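Local coordinates for AB hydrolase-1 domain-containing protein (Parabacteroides distasonis, PDB 4Q34) that probably acts as an esterase of the alpha/beta hydrolase family, hydrolysing ester bonds of a substrate not yet identified, at residues Asn114-Gly119 / Asn296-Met301; Tyr198-Ala203 / Ile244-Asn249. One frame throughout, in Å; residues are numbered along the deposited sequence.

Contact 1: residues Asn114-Gly119 / Asn296-Met301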
ATOM      1  N   ASN A 114       6.831  22.599   8.532  1.00 21.67           N
ATOM      2  CA  ASN A 114       6.611  23.315   9.795  1.00 22.69           C
ATOM      3  C   ASN A 114       5.644  22.617  10.737  1.00 21.54           C
ATOM      4  O   ASN A 114       5.919  22.472  11.909  1.00 20.77           O
ATOM      5  CB  ASN A 114       6.060  24.708   9.505  1.00 24.25           C
ATOM      6  CG  ASN A 114       7.080  25.623   8.894  1.00 25.09           C
ATOM      7  OD1 ASN A 114       8.041  25.188   8.281  1.00 24.09           O
ATOM      8  ND2 ASN A 114       6.863  26.913   9.050  1.00 25.10           N
ATOM      9  N   ARG A 115       4.505  22.165  10.197  1.00 20.82           N
ATOM     10  CA  ARG A 115       3.468  21.495  10.967  1.00 21.41           C
ATOM     11  C   ARG A 115       4.002  20.250  11.681  1.00 21.72           C
ATOM     12  O   ARG A 115       3.557  19.914  12.779  1.00 20.55           O
ATOM     13  CB  ARG A 115       2.348  21.062  10.011  1.00 23.20           C
ATOM     14  CG  ARG A 115       1.263  20.222  10.626  1.00 27.14           C
ATOM     15  CD  ARG A 115       0.604  20.947  11.786  1.00 32.63           C
ATOM     16  NE  ARG A 115      -0.643  20.304  12.209  1.00 36.30           N
ATOM     17  CZ  ARG A 115      -1.469  20.839  13.110  1.00 37.34           C
ATOM     18  NH1 ARG A 115      -1.178  22.006  13.677  1.00 30.09           N
ATOM     19  NH2 ARG A 115      -2.598  20.223  13.416  1.00 35.48           N
ATOM     20  N   PHE A 116       4.951  19.578  11.036  1.00 20.10           N
ATOM     21  CA  PHE A 116       5.585  18.366  11.578  1.00 19.21           C
ATOM     22  C   PHE A 116       6.778  18.647  12.490  1.00 19.95           C
ATOM     23  O   PHE A 116       7.380  17.724  13.044  1.00 19.73           O
ATOM     24  CB  PHE A 116       5.987  17.427  10.434  1.00 19.87           C
ATOM     25  CG  PHE A 116       4.808  16.831   9.680  1.00 19.24           C
ATOM     26  CD1 PHE A 116       3.531  16.773  10.262  1.00 19.98           C
ATOM     27  CD2 PHE A 116       4.976  16.328   8.399  1.00 21.89           C
ATOM     28  CE1 PHE A 116       2.469  16.189   9.597  1.00 22.58           C
ATOM     29  CE2 PHE A 116       3.911  15.748   7.732  1.00 21.50           C
ATOM     30  CZ  PHE A 116       2.667  15.662   8.335  1.00 23.25           C
ATOM     31  N   ARG A 117       7.106  19.937  12.609  1.00 20.55           N
ATOM     32  CA  ARG A 117       8.135  20.435  13.489  1.00 21.11           C
ATOM     33  C   ARG A 117       9.506  19.868  13.119  1.00 21.38           C
ATOM     34  O   ARG A 117      10.334  19.569  13.974  1.00 21.60           O
ATOM     35  CB  ARG A 117       7.758  20.196  14.938  1.00 21.70           C
ATOM     36  CG  ARG A 117       6.405  20.788  15.336  1.00 20.97           C
ATOM     37  CD  ARG A 117       6.218  21.022  16.850  1.00 20.54           C
ATOM     38  NE  ARG A 117       6.767  19.898  17.611  1.00 19.08           N
ATOM     39  CZ  ARG A 117       6.185  18.720  17.748  1.00 20.15           C
ATOM     40  NH1 ARG A 117       4.993  18.492  17.216  1.00 19.76           N
ATOM     41  NH2 ARG A 117       6.826  17.740  18.356  1.00 19.48           N
ATOM     42  N   VAL A 118       9.777  19.794  11.830  1.00 20.04           N
ATOM     43  CA  VAL A 118      11.143  19.513  11.364  1.00 20.90           C
ATOM     44  C   VAL A 118      11.949  20.806  11.497  1.00 23.00           C
ATOM     45  O   VAL A 118      13.133  20.776  11.761  1.00 23.66           O
ATOM     46  CB  VAL A 118      11.164  19.026   9.905  1.00 21.94           C
ATOM     47  CG1 VAL A 118      12.575  18.711   9.437  1.00 23.67           C
ATOM     48  CG2 VAL A 118      10.297  17.782   9.760  1.00 22.25           C
ATOM     49  N   GLY A 119      11.261  21.930  11.370  1.00 25.12           N
ATOM     50  CA  GLY A 119      11.924  23.240  11.417  1.00 25.08           C
ATOM     51  C   GLY A 119      10.964  24.324  10.984  1.00 26.09           C
ATOM     52  O   GLY A 119       9.782  24.094  10.809  1.00 24.95           O
ATOM     53  N   ASN A 296      12.935  15.407  18.967  1.00 20.33           N
ATOM     54  CA  ASN A 296      11.903  14.730  18.210  1.00 19.44           C
ATOM     55  C   ASN A 296      10.926  15.669  17.538  1.00 20.55           C
ATOM     56  O   ASN A 296      10.594  16.735  18.053  1.00 21.21           O
ATOM     57  CB  ASN A 296      11.162  13.679  19.075  1.00 21.59           C
ATOM     58  CG  ASN A 296      12.016  12.478  19.356  1.00 21.75           C
ATOM     59  OD1 ASN A 296      12.611  12.327  20.449  1.00 20.96           O
ATOM     60  ND2 ASN A 296      12.154  11.629  18.339  1.00 20.45           N
ATOM     61  N   THR A 297      10.498  15.217  16.356  1.00 18.82           N
ATOM     62  CA  THR A 297       9.527  15.849  15.504  1.00 18.29           C
ATOM     63  C   THR A 297       8.146  15.238  15.831  1.00 18.81           C
ATOM     64  O   THR A 297       7.964  14.518  16.789  1.00 18.48           O
ATOM     65  CB  THR A 297       9.891  15.619  14.005  1.00 17.62           C
ATOM     66  OG1 THR A 297       9.622  14.230  13.662  1.00 15.74           O
ATOM     67  CG2 THR A 297      11.354  15.965  13.741  1.00 21.19           C
ATOM     68  N   HIS A 298       7.167  15.605  15.038  1.00 19.24           N
ATOM     69  CA  HIS A 298       5.830  15.027  15.109  1.00 18.45           C
ATOM     70  C   HIS A 298       5.825  13.559  14.765  1.00 18.96           C
ATOM     71  O   HIS A 298       4.866  12.942  15.088  1.00 18.79           O
ATOM     72  CB  HIS A 298       4.933  15.797  14.162  1.00 19.87           C
ATOM     73  CG  HIS A 298       3.545  15.263  14.037  1.00 20.08           C
ATOM     74  ND1 HIS A 298       2.674  15.209  15.101  1.00 20.10           N
ATOM     75  CD2 HIS A 298       2.844  14.875  12.953  1.00 21.90           C
ATOM     76  CE1 HIS A 298       1.513  14.727  14.686  1.00 20.65           C
ATOM     77  NE2 HIS A 298       1.600  14.506  13.385  1.00 20.00           N
ATOM     78  N   PHE A 299       6.891  13.032  14.141  1.00 18.12           N
ATOM     79  CA  PHE A 299       7.002  11.576  13.850  1.00 15.97           C
ATOM     80  C   PHE A 299       8.130  10.889  14.648  1.00 16.46           C
ATOM     81  O   PHE A 299       9.138  10.483  14.061  1.00 16.48           O
ATOM     82  CB  PHE A 299       7.297  11.303  12.388  1.00 16.40           C
ATOM     83  CG  PHE A 299       6.202  11.627  11.443  1.00 16.77           C
ATOM     84  CD1 PHE A 299       5.872  12.926  11.161  1.00 17.61           C
ATOM     85  CD2 PHE A 299       5.553  10.643  10.739  1.00 17.54           C
ATOM     86  CE1 PHE A 299       4.865  13.234  10.285  1.00 18.33           C
ATOM     87  CE2 PHE A 299       4.560  10.944   9.828  1.00 18.29           C
ATOM     88  CZ  PHE A 299       4.205  12.261   9.611  1.00 18.84           C
ATOM     89  N   PRO A 300       7.958  10.757  15.960  1.00 16.18           N
ATOM     90  CA  PRO A 300       9.063  10.173  16.738  1.00 17.09           C
ATOM     91  C   PRO A 300       9.412   8.752  16.356  1.00 18.51           C
ATOM     92  O   PRO A 300      10.573   8.338  16.502  1.00 18.95           O
ATOM     93  CB  PRO A 300       8.528  10.208  18.181  1.00 17.76           C
ATOM     94  CG  PRO A 300       7.516  11.296  18.183  1.00 19.83           C
ATOM     95  CD  PRO A 300       6.885  11.241  16.837  1.00 18.32           C
HETATM   96  N   MSE A 301       8.441   8.025  15.828  1.00 17.59           N
HETATM   97  CA  MSE A 301       8.665   6.643  15.379  1.00 16.54           C
HETATM   98  C   MSE A 301       9.584   6.527  14.219  1.00 16.16           C
HETATM   99  O   MSE A 301      10.091   5.433  13.985  1.00 17.61           O
HETATM  100  CB  MSE A 301       7.301   5.907  15.082  1.00 17.65           C
HETATM  101  CG  MSE A 301       6.593   6.338  13.782  1.00 17.19           C
HETATM  102 SE   MSE A 301       5.889   8.141  13.686  0.75 17.59          SE
HETATM  103  CE  MSE A 301       4.628   7.997  15.104  1.00 17.70           C
TER
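Phe116 and His298 bring the end of helix 109-115 against a loop before helix 306-319, their CA atoms 4.9 Å apart. Arg117, with positive phi, closes the helix in a Schellman motif. The turn presents Phe116 O to His298 N in a nearly straight hydrogen bond of 2.9 Å, with the donor tilted from the carbonyl plane. In the loop Thr297 OG1 accepts from Phe299 N at 3.0 Å, an ST turn; OG1 also hydrogen-bonds Asp303, whose other carboxylate oxygen is bonded to Asn296 ND2.

Phe116 has two aromatic neighbours. Phe299 meets it edge-to-face, planes at 80°, with CE1 3.5 Å above the centre of the Phe116 ring. The His298 ring is nearly parallel but slid well aside; its CD2 touches Phe116 CD1 at 3.4 Å. His298 CG, anti to the backbone N (chi1 176°), stands 4.1 Å from Phe116 CD1, and ND1 is bonded to Glu199. The Arg117 side chain crosses that of His298 at about a right angle, with His298 N over a guanidinium face; NH1 pairs with Glu199.

The loop follows strand 283-287, consistent with the histidine position in alpha/beta hydrolases. Around this buried contact, helix 257-277 packs on Arg117 through Leu259 and Trp262, and Val309 of helix 306-319 touches Asn296.

Contact 2: residues Tyr198-Ala203 / Ile244-Asn249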
ATOM      1  N   TYR A 198       1.109   8.452  19.505  1.00 15.73           N
ATOM      2  CA  TYR A 198       2.134   9.444  19.240  1.00 15.34           C
ATOM      3  C   TYR A 198       1.478  10.741  18.754  1.00 15.10           C
ATOM      4  O   TYR A 198       0.754  10.732  17.735  1.00 17.68           O
ATOM      5  CB  TYR A 198       3.170   8.962  18.201  1.00 15.62           C
ATOM      6  CG  TYR A 198       4.009   7.861  18.770  1.00 15.98           C
ATOM      7  CD1 TYR A 198       5.150   8.135  19.514  1.00 18.64           C
ATOM      8  CD2 TYR A 198       3.586   6.573  18.672  1.00 16.09           C
ATOM      9  CE1 TYR A 198       5.865   7.127  20.125  1.00 17.06           C
ATOM     10  CE2 TYR A 198       4.275   5.538  19.255  1.00 16.64           C
ATOM     11  CZ  TYR A 198       5.439   5.817  19.984  1.00 16.37           C
ATOM     12  OH  TYR A 198       6.145   4.809  20.606  1.00 17.96           O
ATOM     13  N   GLU A 199       1.673  11.814  19.510  1.00 16.20           N
ATOM     14  CA  GLU A 199       1.166  13.137  19.137  1.00 16.96           C
ATOM     15  C   GLU A 199      -0.271  13.123  18.604  1.00 18.65           C
ATOM     16  O   GLU A 199      -0.531  13.594  17.503  1.00 16.58           O
ATOM     17  CB  GLU A 199       2.082  13.827  18.122  1.00 18.55           C
ATOM     18  CG  GLU A 199       3.496  13.987  18.672  1.00 20.11           C
ATOM     19  CD  GLU A 199       4.129  15.338  18.434  1.00 19.97           C
ATOM     20  OE1 GLU A 199       3.657  16.089  17.549  1.00 19.48           O
ATOM     21  OE2 GLU A 199       5.148  15.655  19.123  1.00 19.44           O
ATOM     22  N   PRO A 200      -1.212  12.601  19.401  1.00 18.39           N
ATOM     23  CA  PRO A 200      -2.606  12.656  18.990  1.00 18.15           C
ATOM     24  C   PRO A 200      -3.106  14.084  18.788  1.00 19.20           C
ATOM     25  O   PRO A 200      -2.638  15.028  19.400  1.00 19.87           O
ATOM     26  CB  PRO A 200      -3.363  11.970  20.148  1.00 18.30           C
ATOM     27  CG  PRO A 200      -2.449  12.082  21.310  1.00 18.21           C
ATOM     28  CD  PRO A 200      -1.061  12.012  20.726  1.00 18.86           C
ATOM     29  N   GLY A 201      -4.100  14.223  17.938  1.00 19.42           N
ATOM     30  CA  GLY A 201      -4.719  15.527  17.727  1.00 20.26           C
ATOM     31  C   GLY A 201      -6.149  15.311  17.277  1.00 22.74           C
ATOM     32  O   GLY A 201      -6.374  14.551  16.339  1.00 21.68           O
ATOM     33  N   GLY A 202      -7.076  15.976  17.941  1.00 22.48           N
ATOM     34  CA  GLY A 202      -8.464  16.011  17.535  1.00 22.69           C
ATOM     35  C   GLY A 202      -9.381  15.209  18.448  1.00 21.84           C
ATOM     36  O   GLY A 202      -8.998  14.140  18.952  1.00 20.51           O
ATOM     37  N   ALA A 203     -10.570  15.766  18.642  1.00 20.79           N
ATOM     38  CA  ALA A 203     -11.729  15.107  19.247  1.00 21.04           C
ATOM     39  C   ALA A 203     -11.383  14.358  20.540  1.00 22.37           C
ATOM     40  O   ALA A 203     -11.627  13.137  20.690  1.00 22.26           O
ATOM     41  CB  ALA A 203     -12.394  14.208  18.241  1.00 21.02           C
ATOM     42  N   ILE A 244       0.582   8.340  25.941  1.00 17.10           N
ATOM     43  CA  ILE A 244       0.598   9.381  24.929  1.00 18.64           C
ATOM     44  C   ILE A 244       1.992   9.998  24.931  1.00 19.07           C
ATOM     45  O   ILE A 244       2.484  10.335  26.007  1.00 18.71           O
ATOM     46  CB  ILE A 244      -0.463  10.430  25.256  1.00 19.88           C
ATOM     47  CG1 ILE A 244      -1.866   9.820  25.062  1.00 24.31           C
ATOM     48  CG2 ILE A 244      -0.337  11.645  24.348  1.00 20.64           C
ATOM     49  CD1 ILE A 244      -2.936  10.567  25.817  1.00 30.14           C
ATOM     50  N   TYR A 245       2.613  10.114  23.741  1.00 18.19           N
ATOM     51  CA  TYR A 245       3.956  10.700  23.592  1.00 18.46           C
ATOM     52  C   TYR A 245       3.922  11.975  22.758  1.00 19.61           C
ATOM     53  O   TYR A 245       3.265  12.027  21.718  1.00 19.61           O
ATOM     54  CB  TYR A 245       4.944   9.719  22.938  1.00 17.83           C
ATOM     55  CG  TYR A 245       5.119   8.414  23.649  1.00 19.04           C
ATOM     56  CD1 TYR A 245       5.986   8.286  24.716  1.00 20.18           C
ATOM     57  CD2 TYR A 245       4.415   7.285  23.240  1.00 20.36           C
ATOM     58  CE1 TYR A 245       6.146   7.077  25.394  1.00 20.20           C
ATOM     59  CE2 TYR A 245       4.594   6.067  23.879  1.00 19.62           C
ATOM     60  CZ  TYR A 245       5.446   5.974  24.969  1.00 19.52           C
ATOM     61  OH  TYR A 245       5.606   4.746  25.586  1.00 22.49           O
ATOM     62  N   TYR A 246       4.617  13.018  23.221  1.00 17.81           N
ATOM     63  CA  TYR A 246       4.860  14.216  22.441  1.00 19.23           C
ATOM     64  C   TYR A 246       6.349  14.483  22.355  1.00 19.63           C
ATOM     65  O   TYR A 246       7.091  14.331  23.337  1.00 20.04           O
ATOM     66  CB  TYR A 246       4.133  15.480  23.010  1.00 22.99           C
ATOM     67  CG  TYR A 246       2.655  15.483  22.718  1.00 20.50           C
ATOM     68  CD1 TYR A 246       2.162  16.020  21.546  1.00 22.50           C
ATOM     69  CD2 TYR A 246       1.757  14.912  23.602  1.00 20.72           C
ATOM     70  CE1 TYR A 246       0.796  15.968  21.253  1.00 21.43           C
ATOM     71  CE2 TYR A 246       0.390  14.852  23.309  1.00 21.69           C
ATOM     72  CZ  TYR A 246      -0.072  15.367  22.152  1.00 20.06           C
ATOM     73  OH  TYR A 246      -1.425  15.302  21.871  1.00 22.50           O
ATOM     74  N   GLY A 247       6.775  14.938  21.190  1.00 20.08           N
ATOM     75  CA  GLY A 247       8.170  15.307  20.970  1.00 19.84           C
ATOM     76  C   GLY A 247       8.539  16.730  21.393  1.00 20.78           C
ATOM     77  O   GLY A 247       7.939  17.313  22.308  1.00 21.26           O
ATOM     78  N   ASP A 248       9.508  17.277  20.668  1.00 20.26           N
ATOM     79  CA  ASP A 248      10.238  18.491  21.094  1.00 20.39           C
ATOM     80  C   ASP A 248       9.908  19.658  20.186  1.00 23.38           C
ATOM     81  O   ASP A 248       9.097  19.546  19.270  1.00 21.44           O
ATOM     82  CB  ASP A 248      11.732  18.151  21.027  1.00 21.86           C
ATOM     83  CG  ASP A 248      12.569  18.939  22.001  1.00 24.94           C
ATOM     84  OD1 ASP A 248      12.069  19.934  22.574  1.00 23.39           O
ATOM     85  OD2 ASP A 248      13.750  18.543  22.173  1.00 23.65           O
ATOM     86  N   ASN A 249      10.551  20.809  20.427  1.00 22.84           N
ATOM     87  CA  ASN A 249      10.276  22.038  19.661  1.00 23.83           C
ATOM     88  C   ASN A 249       8.798  22.433  19.673  1.00 22.25           C
ATOM     89  O   ASN A 249       8.300  23.028  18.745  1.00 23.98           O
ATOM     90  CB  ASN A 249      10.846  21.942  18.247  1.00 23.24           C
ATOM     91  CG  ASN A 249      12.344  21.699  18.260  1.00 25.01           C
ATOM     92  OD1 ASN A 249      12.840  20.607  17.900  1.00 28.91           O
ATOM     93  ND2 ASN A 249      13.065  22.663  18.777  1.00 24.64           N
TER
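Tyr198 and Tyr245 lie side by side and point the same way, as neighbours on adjacent parallel strands do when they share a face of the sheet. Their rings are almost parallel, planes at 18°, but slid so far that they barely overlap: Tyr245 CD2 sits over one face of the Tyr198 ring, 3.4 Å from CE1.

Next to this pair the backbone bond Glu199 N to Tyr245 O, 2.7 Å, joins the strands. Beyond it strand 192-198 stops, and Glu199 takes up positive phi. Its side chain crosses the Tyr246 ring obliquely, and Glu199 CA makes a CH-pi contact over the ring face, 4.0 Å from the centroid. A bend at chi2 (-136°) swings the carboxylate toward the end of the other strand, where OE2 accepts from Gly247 N at 2.7 Å through its anti lone pair. That bond grips one oxygen, while OE1 is held by Arg117 and His298; a carboxylate suits a place that needs two acceptors.

Tyr246 works at two places: its ring lies against Glu199, and its OH donates to Pro200 O at 2.8 Å. Pro200 CG and CD touch both Tyr246 OH and Ile244 CG2, with CD 3.7 Å from CG2.

The contact belongs to the parallel part of the alpha/beta hydrolase sheet, with Glu199 in the loop after strand 192-198. That strand continues the sheet to strand 170-175, and strand 242-246 to strand 283-287. Tyr198 and Tyr245 pack against helix 306-319, whereas Tyr246 and Ile244 meet helix 257-277.

In the fold
Glu199 joins the two contacts, whose centres lie 10 Å apart. While contact 2 fixes the carboxylate, OE1 reaches into contact 1: Arg117 NH1 forms a salt bridge with Glu199 OE1 at 2.8 Å, and His298 ND1 a probable hydrogen bond to the same oxygen, also 2.8 Å. His298 in turn touches Ser176, which follows strand 170-175 in a Thr-His-Ser-Gln-Gly sequence consistent with a nucleophile elbow. This is consistent with a Ser176-His298-Glu199 catalytic triad, its acid held by contact 2 and its histidine loop by contact 1. Packing adds a second junction, Met301 CE (a selenomethionine) lying 3.6 Å from Tyr198 CB.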